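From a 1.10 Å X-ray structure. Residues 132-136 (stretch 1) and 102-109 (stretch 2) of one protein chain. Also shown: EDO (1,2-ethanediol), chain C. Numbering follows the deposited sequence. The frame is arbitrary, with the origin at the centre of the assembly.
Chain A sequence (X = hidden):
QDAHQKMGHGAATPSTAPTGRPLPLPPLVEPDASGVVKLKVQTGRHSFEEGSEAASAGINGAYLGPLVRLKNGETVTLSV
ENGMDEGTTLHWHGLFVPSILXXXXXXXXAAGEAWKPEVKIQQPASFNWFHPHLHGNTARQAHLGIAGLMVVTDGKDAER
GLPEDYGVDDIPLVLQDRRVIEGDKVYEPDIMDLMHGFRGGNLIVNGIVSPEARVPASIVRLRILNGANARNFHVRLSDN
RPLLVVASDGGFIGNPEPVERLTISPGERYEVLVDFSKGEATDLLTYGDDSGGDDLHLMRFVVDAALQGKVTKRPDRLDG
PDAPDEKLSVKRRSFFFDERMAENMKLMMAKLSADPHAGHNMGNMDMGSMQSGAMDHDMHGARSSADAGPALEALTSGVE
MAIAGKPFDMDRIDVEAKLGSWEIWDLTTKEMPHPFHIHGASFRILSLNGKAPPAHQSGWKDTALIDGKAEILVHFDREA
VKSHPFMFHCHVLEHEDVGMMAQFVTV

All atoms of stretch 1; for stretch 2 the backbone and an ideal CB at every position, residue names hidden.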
# COMPACT_ATOMS: atom_id res chain seq x y z
N PRO A 132 -9.14 -0.21 -5.43
CA PRO A 132 -10.56 -0.44 -5.03
C PRO A 132 -10.65 -0.82 -3.57
O PRO A 132 -9.75 -1.42 -2.97
CB PRO A 132 -11.01 -1.60 -5.91
CG PRO A 132 -10.07 -1.53 -7.10
CD PRO A 132 -8.77 -1.13 -6.49
N HIS A 133 -11.79 -0.51 -2.98
CA HIS A 133 -12.10 -0.91 -1.61
C HIS A 133 -13.60 -1.20 -1.60
O HIS A 133 -14.44 -0.29 -1.67
CB HIS A 133 -11.71 0.15 -0.58
CG HIS A 133 -11.88 -0.36 0.81
ND1 HIS A 133 -11.06 -1.35 1.33
CD2 HIS A 133 -12.81 -0.10 1.75
CE1 HIS A 133 -11.49 -1.65 2.55
NE2 HIS A 133 -12.57 -0.91 2.82
N LEU A 134 -13.92 -2.48 -1.54
CA LEU A 134 -15.26 -2.97 -1.75
C LEU A 134 -15.66 -3.94 -0.64
O LEU A 134 -14.82 -4.42 0.13
CB LEU A 134 -15.34 -3.65 -3.13
CG LEU A 134 -15.05 -2.72 -4.31
CD1 LEU A 134 -14.83 -3.53 -5.57
CD2 LEU A 134 -16.17 -1.72 -4.50
N HIS A 135 -16.92 -4.31 -0.59
CA HIS A 135 -17.47 -5.34 0.29
C HIS A 135 -17.46 -6.67 -0.43
O HIS A 135 -18.23 -6.91 -1.35
CB HIS A 135 -18.88 -4.92 0.69
CG HIS A 135 -19.56 -5.93 1.54
ND1 HIS A 135 -20.94 -6.02 1.61
CD2 HIS A 135 -19.08 -6.87 2.38
CE1 HIS A 135 -21.25 -7.02 2.41
NE2 HIS A 135 -20.15 -7.53 2.92
N GLY A 136 -16.54 -7.55 -0.06
CA GLY A 136 -16.45 -8.89 -0.61
C GLY A 136 -15.78 -9.08 -1.94
O GLY A 136 -15.50 -10.22 -2.34
N UNK A 102 -13.70 10.12 -0.03
CA UNK A 102 -13.01 8.85 -0.22
C UNK A 102 -13.95 7.78 -0.69
O UNK A 102 -15.17 7.90 -0.51
CB UNK A 102 -12.33 8.41 1.08
N UNK A 103 -13.42 6.74 -1.32
CA UNK A 103 -14.23 5.68 -1.90
C UNK A 103 -14.25 4.41 -1.05
O UNK A 103 -13.23 4.03 -0.45
CB UNK A 103 -13.72 5.35 -3.30
N UNK A 104 -15.36 3.72 -1.08
CA UNK A 104 -15.54 2.47 -0.38
C UNK A 104 -16.92 1.91 -0.62
O UNK A 104 -17.66 2.40 -1.45
CB UNK A 104 -15.30 2.65 1.12
N UNK A 105 -17.29 0.88 0.15
CA UNK A 105 -18.53 0.12 -0.19
C UNK A 105 -19.82 0.90 0.06
O UNK A 105 -20.87 0.41 -0.39
CB UNK A 105 -18.58 -1.18 0.62
N UNK A 106 -19.77 2.02 0.76
CA UNK A 106 -20.97 2.86 0.94
C UNK A 106 -21.19 3.84 -0.17
O UNK A 106 -22.22 4.53 -0.20
CB UNK A 106 -20.88 3.63 2.26
N UNK A 107 -20.24 3.94 -1.10
CA UNK A 107 -20.36 4.89 -2.24
C UNK A 107 -19.72 4.32 -3.48
O UNK A 107 -18.85 4.93 -4.08
CB UNK A 107 -19.72 6.24 -1.91
N UNK A 108 -20.19 3.18 -3.92
CA UNK A 108 -19.70 2.51 -5.09
C UNK A 108 -20.06 3.32 -6.33
O UNK A 108 -21.18 3.81 -6.47
CB UNK A 108 -20.26 1.09 -5.17
N UNK A 109 -19.11 3.41 -7.26
CA UNK A 109 -19.34 4.02 -8.56
C UNK A 109 -19.98 2.99 -9.50
O UNK A 109 -19.35 1.97 -9.83
CB UNK A 109 -18.03 4.56 -9.15
C1 EDO C . -13.40 5.33 3.13
O1 EDO C . -12.04 5.35 3.57
C2 EDO C . -14.02 4.01 2.93
O2 EDO C . -13.16 3.14 2.17

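Position 102 lies out of reach of stretch 1, so the five visible residues set no preference there. The bound 1,2-ethanediol does offer a hydroxyl on that side, which an acceptor could use. The residue is Asp102: its OD2 accepts a hydrogen bond from O1 of the diol (2.7 Å), and its OD1 takes one from the backbone N of residue 103 (2.9 Å).

At position 103 CA-to-CB points sideways, and nothing of stretch 1 comes within 5.5 Å of an ideal CB. The backbone angles, -103/147, suit almost any residue, so the choice is open. Gly103 is found, and its carbonyl O accepts a hydrogen bond from O2 of the diol at 2.8 Å.

Position 104 is more telling. Phi and psi, -179/-169, describe a nearly fully extended backbone, comfortable for glycine and strained for most other residues. An ideal CB at 104 would lie 3.8 Å from His133 CD2, which is tolerable, but the same ideal CB at 104 would be only 2.4 Å from EDO O2, a clash with the diol as bound. Glycine fits best, and Gly104 is present. Its CA sits at the edge of the His133 ring and makes a CA-H...O contact with His133 O (3.2 Å); no conventional hydrogen bond joins the two stretches.

Position 105 points toward stretch 1, its ideal CB 3.7 Å from His135 N. It is the second residue of a type I turn starting at 104, and its phi of -70 is one a proline ring can adopt. A compact apolar residue such as alanine would suit, and proline adds rigidity. Pro105 packs CB against His135 CB (3.8 Å) while its CD lies 3.8 Å from His133 CD2, so the ring spans both histidines. Lacking an N-H, its nitrogen can donate nothing to His133 O, 3.6 Å away.

Position 106 faces open space relative to stretch 1, and many polar residues would serve. His106 occupies it, with NE2 hydrogen-bonded elsewhere in the structure.

Position 107 closes the turn, its N donating to Gly104 O (3.0 Å). With stretch 1 out of reach, a short polar side chain that can fold back is attractive. Asn107 does so: ND2 donates to Asp102 O (2.9 Å), and OD1 accepts a weak hydrogen bond from Gly104 N (3.0 Å).

At 108 CB points sideways, 5.0 Å from Leu134 CD2, inviting a modest aliphatic group. Val108 answers with CG2 4.2 Å from Leu134 CD2.

Position 109 is out of reach, so stretch 1 cannot discriminate; Ile109 makes no contact with it.

Stretch 2 (102-109) DGGPHNVI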
# COMPACT_ATOMS: atom_id res chain seq x y z
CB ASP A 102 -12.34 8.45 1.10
CG ASP A 102 -11.13 7.50 0.95
OD1 ASP A 102 -10.77 7.19 -0.19
OD2 ASP A 102 -10.61 7.08 2.00
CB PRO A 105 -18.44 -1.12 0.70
CG PRO A 105 -17.56 -0.69 1.79
CD PRO A 105 -16.53 0.26 1.24
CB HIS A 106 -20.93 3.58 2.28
CG HIS A 106 -20.87 2.64 3.44
ND1 HIS A 106 -21.97 1.95 3.90
CD2 HIS A 106 -19.82 2.23 4.19
CE1 HIS A 106 -21.61 1.19 4.91
NE2 HIS A 106 -20.31 1.35 5.11
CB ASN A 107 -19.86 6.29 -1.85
CG ASN A 107 -18.37 6.40 -1.51
OD1 ASN A 107 -17.75 5.46 -0.99
ND2 ASN A 107 -17.79 7.60 -1.72
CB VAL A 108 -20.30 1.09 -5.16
CG1 VAL A 108 -19.92 0.37 -6.46
CG2 VAL A 108 -19.83 0.23 -3.96
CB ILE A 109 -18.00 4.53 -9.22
CG1 ILE A 109 -17.15 5.30 -8.25
CG2 ILE A 109 -18.33 5.33 -10.49
CD1 ILE A 109 -15.78 5.56 -8.78
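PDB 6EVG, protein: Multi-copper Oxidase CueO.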